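Local coordinates for protein endoribonuclease YbeY (Aquifex aeolicus, PDB 1OZ9) that probably acts as a zinc-dependent, single-strand-specific endoribonuclease in late ribosome quality control and in maturation of the 3' end of 16S rRNA, at residues 52-57 and 62-67; 48-53 and 94-99; 22-27 and 104-109. All blocks are in the same frame, centred on the assembly; numbering follows the deposited sequence.

How the contacts relate
All three contacts lie in the YbeY domain, which has a matrix metalloproteinase type fold with helices around a mixed four-stranded sheet. Contacts 1 and 2 start from the same helix, 50-61; their centres are about 11 Å apart, and Pro66 of contact 1 packs on Asp50 of contact 2. Contact 1 pins the loop after that helix back onto it, and contact 2 ties it to helix 91-101. Helix 105-120, next in the chain and bearer of His115 and His119, predicted zinc ligands, belongs to contact 3 alone, whose centre is about 14 Å from that of contact 2 and about 22 Å from that of contact 1. Contact 3 closes the longest loop, the others nested inside it.

Contact 1: residues 52-57 and 62-67; sequences EIRELN and KKDKPT
Arg54 and Pro66 bring their CA atoms within 4.3 Å, and Asn57 and Lys63 within 5.3 Å, because the chain leaving helix 50-61 turns back along it. The reversal begins at Lys62, whose positive phi ends the helical path; Lys63 N then bonds back to Asn57 O at 3.1 Å, nearly straight at the hydrogen, before an inverse gamma turn centred on Asp64. The buried Asn57 grips the returning loop a second time: its ND2 donates to Lys65 O at 2.8 Å with an N-H...O angle of 171°. The acceptor lies in the amide plane, whereas the donor sits above the carbonyl plane of Lys65. This nearly straight, in-plane bond helps hold the rotation of the amide. Closer to strand 69-78, Ile53 CG2 rests 3.5 Å from Thr67 N. The side chain of Thr67 is about 9 Å from those of His115 and His119, predicted zinc ligands. At the surface Arg54 stretches out, its CG anti to the backbone N (chi1 180°), and forms a salt bridge with Asp64. Its guanidinium is turned 62° from the carboxylate, and NE meets OD1 of Asp64 at 2.7 Å, on the syn side but tilted out of the carboxylate plane.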
loop_
_atom_site.group_PDB
_atom_site.type_symbol
_atom_site.label_atom_id
_atom_site.label_comp_id
_atom_site.label_asym_id
_atom_site.label_seq_id
_atom_site.Cartn_x
_atom_site.Cartn_y
_atom_site.Cartn_z
ATOM N N GLU A 52 -9.363 -5.238 -12.396
ATOM C CA GLU A 52 -8.257 -6.092 -12.008
ATOM C C GLU A 52 -8.250 -6.357 -10.512
ATOM O O GLU A 52 -8.033 -7.493 -10.075
ATOM C CB GLU A 52 -6.923 -5.522 -12.452
ATOM C CG GLU A 52 -5.777 -6.370 -11.941
ATOM C CD GLU A 52 -4.510 -6.211 -12.752
ATOM O OE1 GLU A 52 -4.325 -5.137 -13.389
ATOM O OE2 GLU A 52 -3.708 -7.181 -12.743
ATOM N N ILE A 53 -8.509 -5.331 -9.714
ATOM C CA ILE A 53 -8.487 -5.558 -8.279
ATOM C C ILE A 53 -9.622 -6.505 -7.875
ATOM O O ILE A 53 -9.492 -7.295 -6.945
ATOM C CB ILE A 53 -8.463 -4.238 -7.482
ATOM C CG1 ILE A 53 -7.670 -4.445 -6.177
ATOM C CG2 ILE A 53 -9.884 -3.698 -7.242
ATOM C CD1 ILE A 53 -7.141 -3.183 -5.580
ATOM N N ARG A 54 -10.697 -6.505 -8.646
ATOM C CA ARG A 54 -11.798 -7.395 -8.336
ATOM C C ARG A 54 -11.382 -8.852 -8.531
ATOM O O ARG A 54 -11.663 -9.707 -7.681
ATOM C CB ARG A 54 -13.024 -7.036 -9.174
ATOM C CG ARG A 54 -14.231 -7.906 -8.933
ATOM C CD ARG A 54 -15.347 -7.652 -9.924
ATOM N NE ARG A 54 -16.405 -8.655 -9.843
ATOM C CZ ARG A 54 -17.660 -8.421 -10.191
ATOM N NH1 ARG A 54 -18.005 -7.217 -10.635
ATOM N NH2 ARG A 54 -18.576 -9.379 -10.090
ATOM N N GLU A 55 -10.713 -9.149 -9.642
ATOM C CA GLU A 55 -10.260 -10.515 -9.873
ATOM C C GLU A 55 -9.347 -10.918 -8.724
ATOM O O GLU A 55 -9.433 -12.031 -8.221
ATOM C CB GLU A 55 -9.487 -10.667 -11.191
ATOM C CG GLU A 55 -10.241 -10.384 -12.474
ATOM C CD GLU A 55 -9.314 -10.349 -13.681
ATOM O OE1 GLU A 55 -8.088 -10.421 -13.488
ATOM O OE2 GLU A 55 -9.794 -10.228 -14.824
ATOM N N LEU A 56 -8.475 -10.007 -8.313
ATOM C CA LEU A 56 -7.542 -10.289 -7.223
ATOM C C LEU A 56 -8.275 -10.573 -5.908
ATOM O O LEU A 56 -7.967 -11.550 -5.202
ATOM C CB LEU A 56 -6.563 -9.139 -7.039
ATOM C CG LEU A 56 -5.553 -8.960 -8.173
ATOM C CD1 LEU A 56 -4.711 -7.687 -7.961
ATOM C CD2 LEU A 56 -4.677 -10.226 -8.340
ATOM N N ASN A 57 -9.257 -9.728 -5.598
ATOM C CA ASN A 57 -10.056 -9.863 -4.388
ATOM C C ASN A 57 -10.786 -11.194 -4.385
ATOM O O ASN A 57 -10.883 -11.868 -3.360
ATOM C CB ASN A 57 -11.066 -8.720 -4.325
ATOM C CG ASN A 57 -11.419 -8.298 -2.894
ATOM O OD1 ASN A 57 -10.755 -8.676 -1.907
ATOM N ND2 ASN A 57 -12.459 -7.476 -2.786
ATOM N N LYS A 62 -11.540 -14.319 -1.654
ATOM C CA LYS A 62 -12.867 -14.857 -1.863
ATOM C C LYS A 62 -13.931 -13.782 -1.674
ATOM O O LYS A 62 -14.981 -14.034 -1.096
ATOM C CB LYS A 62 -13.111 -16.055 -0.942
ATOM C CG LYS A 62 -12.037 -17.133 -1.075
ATOM C CD LYS A 62 -12.449 -18.413 -0.371
ATOM C CE LYS A 62 -11.446 -19.537 -0.619
ATOM N NZ LYS A 62 -12.001 -20.823 -0.127
ATOM N N LYS A 63 -13.650 -12.584 -2.173
ATOM C CA LYS A 63 -14.611 -11.485 -2.136
ATOM C C LYS A 63 -14.742 -10.918 -3.544
ATOM O O LYS A 63 -13.865 -10.191 -4.031
ATOM C CB LYS A 63 -14.179 -10.406 -1.136
ATOM C CG LYS A 63 -14.446 -10.810 0.323
ATOM C CD LYS A 63 -13.724 -9.891 1.325
ATOM C CE LYS A 63 -14.177 -10.173 2.779
ATOM N NZ LYS A 63 -13.382 -9.350 3.752
ATOM N N ASP A 64 -15.840 -11.269 -4.197
ATOM C CA ASP A 64 -16.079 -10.865 -5.579
ATOM C C ASP A 64 -16.580 -9.433 -5.687
ATOM O O ASP A 64 -17.753 -9.188 -5.946
ATOM C CB ASP A 64 -17.056 -11.837 -6.250
ATOM C CG ASP A 64 -17.135 -11.647 -7.753
ATOM O OD1 ASP A 64 -16.376 -10.822 -8.301
ATOM O OD2 ASP A 64 -17.931 -12.284 -8.461
ATOM N N LYS A 65 -15.669 -8.490 -5.485
ATOM C CA LYS A 65 -15.984 -7.083 -5.598
ATOM C C LYS A 65 -14.684 -6.290 -5.619
ATOM O O LYS A 65 -13.635 -6.787 -5.205
ATOM C CB LYS A 65 -16.850 -6.634 -4.426
ATOM C CG LYS A 65 -16.183 -6.794 -3.054
ATOM C CD LYS A 65 -17.180 -6.408 -1.946
ATOM C CE LYS A 65 -17.006 -7.285 -0.691
ATOM N NZ LYS A 65 -18.160 -7.179 0.270
ATOM N N PRO A 66 -14.747 -5.064 -6.114
ATOM C CA PRO A 66 -13.564 -4.199 -6.137
ATOM C C PRO A 66 -13.274 -3.730 -4.724
ATOM O O PRO A 66 -14.130 -3.899 -3.850
ATOM C CB PRO A 66 -14.006 -3.002 -6.981
ATOM C CG PRO A 66 -15.338 -3.396 -7.581
ATOM C CD PRO A 66 -15.943 -4.423 -6.693
ATOM N N THR A 67 -12.083 -3.192 -4.506
ATOM C CA THR A 67 -11.715 -2.618 -3.221
ATOM C C THR A 67 -10.637 -1.563 -3.455
ATOM O O THR A 67 -10.220 -1.351 -4.603
ATOM C CB THR A 67 -11.262 -3.717 -2.231
ATOM O OG1 THR A 67 -11.079 -3.130 -0.941
ATOM C CG2 THR A 67 -9.857 -4.247 -2.610
#

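Contact 2: residues 48-53 and 94-99; sequences TDDQEI and AERQAR
Asp50 and Arg96 face each other from two helices, the first turn of 50-61 and the middle of 91-101, with their CA atoms 11.2 Å apart; no other pair from the two segments comes within contact distance. The buried area, 76 Å² for both sides together, is correspondingly small, and the two side chains approach from opposite directions to bridge the space between backbones. Arg96 bends at chi3 (-140°), which turns its guanidinium end-on to the carboxylate. In this salt bridge both terminal nitrogens donate to one oxygen: NH2 is 2.6 Å from Asp50 OD2, and NH1 is 2.9 Å from the same OD2. The oxygen lies in the guanidinium plane, but the two flat groups are 47° apart; NH1 uses the syn lone pair of OD2, and NH2 comes from above the carboxylate plane. The other oxygen, OD1, is hydrogen-bonded to the hydroxyls of Ser90 and Thr93, so the carboxylate is held from both ends. Just before Asp50, Asp49 is the N-cap of helix 50-61: its OD1 accepts from Glu52 N at 2.8 Å. With an alanine at Asp50, Arg96 would probably be left without its anionic mate and free to swing, while the Ser90 and Thr93 hydroxyls would lose a shared acceptor. The chemistry implies a surface salt bridge rather than an apolar interface, with the carboxylate at a helix start where the helix dipole is likely to favour its negative charge.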
loop_
_atom_site.group_PDB
_atom_site.type_symbol
_atom_site.label_atom_id
_atom_site.label_comp_id
_atom_site.label_asym_id
_atom_site.label_seq_id
_atom_site.Cartn_x
_atom_site.Cartn_y
_atom_site.Cartn_z
ATOM N N THR A 48 -3.760 -0.001 -10.425
ATOM C CA THR A 48 -4.561 -0.591 -11.480
ATOM C C THR A 48 -6.002 -0.110 -11.419
ATOM O O THR A 48 -6.261 0.977 -10.880
ATOM C CB THR A 48 -4.406 -2.144 -11.443
ATOM O OG1 THR A 48 -5.095 -2.740 -12.536
ATOM C CG2 THR A 48 -5.032 -2.758 -10.175
ATOM N N ASP A 49 -6.924 -0.883 -11.983
ATOM C CA ASP A 49 -8.337 -0.480 -12.054
ATOM C C ASP A 49 -9.252 -1.402 -11.256
ATOM O O ASP A 49 -8.809 -2.405 -10.709
ATOM C CB ASP A 49 -8.829 -0.423 -13.502
ATOM C CG ASP A 49 -8.784 -1.784 -14.206
ATOM O OD1 ASP A 49 -8.480 -2.820 -13.578
ATOM O OD2 ASP A 49 -9.041 -1.909 -15.420
ATOM N N ASP A 50 -10.538 -1.071 -11.213
ATOM C CA ASP A 50 -11.496 -1.859 -10.440
ATOM C C ASP A 50 -11.646 -3.291 -10.933
ATOM O O ASP A 50 -11.823 -4.219 -10.125
ATOM C CB ASP A 50 -12.873 -1.170 -10.405
ATOM C CG ASP A 50 -13.023 -0.257 -9.208
ATOM O OD1 ASP A 50 -12.040 -0.138 -8.431
ATOM O OD2 ASP A 50 -14.070 0.382 -8.950
ATOM N N GLN A 51 -11.581 -3.483 -12.251
ATOM C CA GLN A 51 -11.735 -4.822 -12.792
ATOM C C GLN A 51 -10.584 -5.740 -12.354
ATOM O O GLN A 51 -10.798 -6.882 -11.955
ATOM C CB GLN A 51 -11.970 -4.804 -14.316
ATOM C CG GLN A 51 -13.441 -4.487 -14.648
ATOM C CD GLN A 51 -13.756 -4.252 -16.138
ATOM O OE1 GLN A 51 -13.202 -4.917 -17.028
ATOM N NE2 GLN A 51 -14.677 -3.328 -16.399
ATOM N N GLU A 52 -9.363 -5.238 -12.396
ATOM C CA GLU A 52 -8.257 -6.092 -12.008
ATOM C C GLU A 52 -8.250 -6.357 -10.512
ATOM O O GLU A 52 -8.033 -7.493 -10.075
ATOM C CB GLU A 52 -6.923 -5.522 -12.452
ATOM C CG GLU A 52 -5.777 -6.370 -11.941
ATOM C CD GLU A 52 -4.510 -6.211 -12.752
ATOM O OE1 GLU A 52 -4.325 -5.137 -13.389
ATOM O OE2 GLU A 52 -3.708 -7.181 -12.743
ATOM N N ILE A 53 -8.509 -5.331 -9.714
ATOM C CA ILE A 53 -8.487 -5.558 -8.279
ATOM C C ILE A 53 -9.622 -6.505 -7.875
ATOM O O ILE A 53 -9.492 -7.295 -6.945
ATOM C CB ILE A 53 -8.463 -4.238 -7.482
ATOM C CG1 ILE A 53 -7.670 -4.445 -6.177
ATOM C CG2 ILE A 53 -9.884 -3.698 -7.242
ATOM C CD1 ILE A 53 -7.141 -3.183 -5.580
ATOM N N ALA A 94 -9.899 4.529 -5.460
ATOM C CA ALA A 94 -9.213 5.633 -4.791
ATOM C C ALA A 94 -9.869 6.978 -5.161
ATOM O O ALA A 94 -10.057 7.848 -4.302
ATOM C CB ALA A 94 -7.713 5.636 -5.186
ATOM N N GLU A 95 -10.225 7.147 -6.435
ATOM C CA GLU A 95 -10.853 8.413 -6.858
ATOM C C GLU A 95 -12.187 8.645 -6.152
ATOM O O GLU A 95 -12.478 9.762 -5.725
ATOM C CB GLU A 95 -11.043 8.489 -8.378
ATOM C CG GLU A 95 -9.763 8.741 -9.173
ATOM C CD GLU A 95 -10.048 8.804 -10.671
ATOM O OE1 GLU A 95 -10.603 7.805 -11.195
ATOM O OE2 GLU A 95 -9.754 9.851 -11.307
ATOM N N ARG A 96 -12.985 7.587 -6.028
ATOM C CA ARG A 96 -14.294 7.702 -5.390
ATOM C C ARG A 96 -14.156 8.017 -3.923
ATOM O O ARG A 96 -14.934 8.800 -3.377
ATOM C CB ARG A 96 -15.137 6.428 -5.546
ATOM C CG ARG A 96 -15.681 6.179 -6.943
ATOM C CD ARG A 96 -16.550 4.920 -7.056
ATOM N NE ARG A 96 -16.263 4.221 -8.307
ATOM C CZ ARG A 96 -15.625 3.052 -8.381
ATOM N NH1 ARG A 96 -15.241 2.421 -7.280
ATOM N NH2 ARG A 96 -15.395 2.501 -9.566
ATOM N N GLN A 97 -13.186 7.381 -3.275
ATOM C CA GLN A 97 -12.979 7.608 -1.852
ATOM C C GLN A 97 -12.481 9.016 -1.620
ATOM O O GLN A 97 -12.933 9.718 -0.704
ATOM C CB GLN A 97 -12.016 6.549 -1.240
ATOM C CG GLN A 97 -12.710 5.209 -1.052
ATOM C CD GLN A 97 -11.813 4.059 -0.569
ATOM O OE1 GLN A 97 -10.624 4.237 -0.245
ATOM N NE2 GLN A 97 -12.400 2.881 -0.512
ATOM N N ALA A 98 -11.552 9.436 -2.462
ATOM C CA ALA A 98 -11.029 10.788 -2.361
ATOM C C ALA A 98 -12.199 11.760 -2.477
ATOM O O ALA A 98 -12.273 12.718 -1.727
ATOM C CB ALA A 98 -9.978 11.064 -3.471
ATOM N N ARG A 99 -13.120 11.483 -3.396
ATOM C CA ARG A 99 -14.308 12.345 -3.589
ATOM C C ARG A 99 -15.157 12.330 -2.314
ATOM O O ARG A 99 -15.573 13.376 -1.819
ATOM C CB ARG A 99 -15.133 11.867 -4.797
ATOM C CG ARG A 99 -16.473 12.579 -4.996
ATOM C CD ARG A 99 -17.195 12.258 -6.325
ATOM N NE ARG A 99 -17.869 10.956 -6.295
ATOM C CZ ARG A 99 -17.578 9.935 -7.105
ATOM N NH1 ARG A 99 -16.634 10.068 -8.032
ATOM N NH2 ARG A 99 -18.252 8.790 -7.000
#

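Contact 3: residues 22-27 and 104-109; sequences KDKIEK and SLEEEV
Ile25 and Val109 form the inner half of this contact between helices 22-35 and 105-120, while Lys24 and Glu106 form the outer half. The backbones stay well apart, with CA atoms 8.1 Å from each other for Ile25 and Val109 and 8.8 Å for Lys24 and Glu106, so side chains alone span the gap. On the inner side both residues are buried and so enclosed by protein. Ile25 CG1 meets Val109 CG1 at 4.3 Å, a modest van der Waals touch, but Ile25 is packed further by Val13 and Leu15 of strand 10-15 and by Val45 and Ile47 of strand 41-48. Ile25 therefore belongs to the apolar layer between helix 22-35 and the sheet, and Val109 meets it from helix 105-120. Val109 is about 10 Å, between side chains, from His115, a predicted zinc ligand farther along the same helix.

The outer side is more solvent-exposed and polar. Lys24 and Glu106 are both partly exposed, and their extended chains cross at about a right angle. In each, CG stands anti to the carbonyl carbon (chi1 -81° in Lys24), which sends the two chains toward one another across the gap. Lys24 NZ donates to Glu106 OE1 at 3.0 Å, on the syn lone pair of that oxygen, and more weakly to OE2 of Glu106 at 3.2 Å. The ammonium thus faces both carboxylate oxygens, and the methylene Lys24 CD lies 3.5 Å from Glu106 OE1. Glu106 sits in the first turn of a helix whose N-cap is Ser104: Ser104 OG accepts from Glu107 N at 2.9 Å. The backbone N-H groups of this first turn would probably stabilise the carboxylate. Chemically, then, an apolar pair joins the helices where they are buried, and an ion pair links them along the more exposed side.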
loop_
_atom_site.group_PDB
_atom_site.type_symbol
_atom_site.label_atom_id
_atom_site.label_comp_id
_atom_site.label_asym_id
_atom_site.label_seq_id
_atom_site.Cartn_x
_atom_site.Cartn_y
_atom_site.Cartn_z
ATOM N N LYS A 22 4.540 8.515 -11.425
ATOM C CA LYS A 22 5.294 7.358 -10.969
ATOM C C LYS A 22 6.339 7.710 -9.913
ATOM O O LYS A 22 6.526 6.972 -8.942
ATOM C CB LYS A 22 5.997 6.668 -12.175
ATOM C CG LYS A 22 6.741 5.365 -11.742
ATOM C CD LYS A 22 7.816 4.980 -12.768
ATOM C CE LYS A 22 8.670 3.749 -12.334
ATOM N NZ LYS A 22 9.625 3.374 -13.444
ATOM N N ASP A 23 7.046 8.817 -10.145
ATOM C CA ASP A 23 8.086 9.223 -9.204
ATOM C C ASP A 23 7.529 9.623 -7.845
ATOM O O ASP A 23 8.214 9.477 -6.825
ATOM C CB ASP A 23 8.994 10.316 -9.790
ATOM C CG ASP A 23 8.243 11.603 -10.168
ATOM O OD1 ASP A 23 7.004 11.616 -10.373
ATOM O OD2 ASP A 23 8.852 12.679 -10.308
ATOM N N LYS A 24 6.296 10.112 -7.807
ATOM C CA LYS A 24 5.701 10.471 -6.514
ATOM C C LYS A 24 5.356 9.207 -5.718
ATOM O O LYS A 24 5.577 9.139 -4.504
ATOM C CB LYS A 24 4.440 11.334 -6.680
ATOM C CG LYS A 24 4.732 12.798 -6.909
ATOM C CD LYS A 24 3.420 13.649 -6.889
ATOM C CE LYS A 24 3.724 15.136 -6.908
ATOM N NZ LYS A 24 2.565 16.027 -7.313
ATOM N N ILE A 25 4.792 8.219 -6.407
ATOM C CA ILE A 25 4.447 6.980 -5.770
ATOM C C ILE A 25 5.734 6.340 -5.271
ATOM O O ILE A 25 5.787 5.804 -4.145
ATOM C CB ILE A 25 3.689 6.051 -6.748
ATOM C CG1 ILE A 25 2.248 6.575 -6.961
ATOM C CG2 ILE A 25 3.666 4.632 -6.240
ATOM C CD1 ILE A 25 1.605 6.005 -8.203
ATOM N N GLU A 26 6.772 6.374 -6.098
ATOM C CA GLU A 26 8.035 5.756 -5.701
ATOM C C GLU A 26 8.599 6.419 -4.434
ATOM O O GLU A 26 9.023 5.720 -3.487
ATOM C CB GLU A 26 9.062 5.841 -6.837
ATOM C CG GLU A 26 10.121 4.766 -6.744
ATOM C CD GLU A 26 11.143 4.807 -7.890
ATOM O OE1 GLU A 26 10.758 5.061 -9.069
ATOM O OE2 GLU A 26 12.331 4.571 -7.597
ATOM N N LYS A 27 8.620 7.756 -4.434
ATOM C CA LYS A 27 9.090 8.549 -3.299
ATOM C C LYS A 27 8.287 8.278 -1.999
ATOM O O LYS A 27 8.908 8.048 -0.952
ATOM C CB LYS A 27 9.182 10.053 -3.630
ATOM C CG LYS A 27 9.201 11.015 -2.395
ATOM C CD LYS A 27 9.245 12.502 -2.798
ATOM C CE LYS A 27 8.545 13.449 -1.774
ATOM N NZ LYS A 27 9.473 14.356 -0.992
ATOM N N SER A 104 -7.528 15.095 -2.159
ATOM C CA SER A 104 -7.043 14.804 -3.507
ATOM C C SER A 104 -6.822 13.316 -3.774
ATOM O O SER A 104 -6.705 12.513 -2.855
ATOM C CB SER A 104 -5.763 15.587 -3.795
ATOM O OG SER A 104 -4.668 15.043 -3.074
ATOM N N LEU A 105 -6.791 12.956 -5.050
ATOM C CA LEU A 105 -6.450 11.590 -5.435
ATOM C C LEU A 105 -5.043 11.240 -4.935
ATOM O O LEU A 105 -4.786 10.116 -4.434
ATOM C CB LEU A 105 -6.530 11.414 -6.950
ATOM C CG LEU A 105 -6.011 10.068 -7.479
ATOM C CD1 LEU A 105 -6.845 8.958 -6.921
ATOM C CD2 LEU A 105 -6.096 10.048 -9.008
ATOM N N GLU A 106 -4.132 12.201 -5.055
ATOM C CA GLU A 106 -2.756 11.961 -4.610
ATOM C C GLU A 106 -2.760 11.672 -3.135
ATOM O O GLU A 106 -2.074 10.766 -2.688
ATOM C CB GLU A 106 -1.828 13.146 -4.878
ATOM C CG GLU A 106 -1.604 13.383 -6.353
ATOM C CD GLU A 106 -0.452 14.331 -6.661
ATOM O OE1 GLU A 106 0.308 14.717 -5.741
ATOM O OE2 GLU A 106 -0.317 14.695 -7.846
ATOM N N GLU A 107 -3.539 12.440 -2.376
ATOM C CA GLU A 107 -3.581 12.196 -0.946
ATOM C C GLU A 107 -4.139 10.797 -0.656
ATOM O O GLU A 107 -3.616 10.089 0.214
ATOM C CB GLU A 107 -4.384 13.271 -0.215
ATOM C CG GLU A 107 -4.519 13.005 1.284
ATOM C CD GLU A 107 -3.210 13.150 2.072
ATOM O OE1 GLU A 107 -2.331 13.954 1.682
ATOM O OE2 GLU A 107 -3.060 12.456 3.108
ATOM N N GLU A 108 -5.158 10.378 -1.400
ATOM C CA GLU A 108 -5.762 9.062 -1.165
ATOM C C GLU A 108 -4.794 7.940 -1.553
ATOM O O GLU A 108 -4.654 6.921 -0.845
ATOM C CB GLU A 108 -7.109 8.928 -1.903
ATOM C CG GLU A 108 -7.835 7.589 -1.681
ATOM C CD GLU A 108 -8.287 7.370 -0.234
ATOM O OE1 GLU A 108 -8.231 8.327 0.591
ATOM O OE2 GLU A 108 -8.714 6.230 0.084
ATOM N N VAL A 109 -4.105 8.118 -2.673
ATOM C CA VAL A 109 -3.153 7.100 -3.073
ATOM C C VAL A 109 -1.997 6.968 -2.076
ATOM O O VAL A 109 -1.551 5.865 -1.764
ATOM C CB VAL A 109 -2.660 7.357 -4.503
ATOM C CG1 VAL A 109 -1.482 6.424 -4.834
ATOM C CG2 VAL A 109 -3.856 7.142 -5.457
#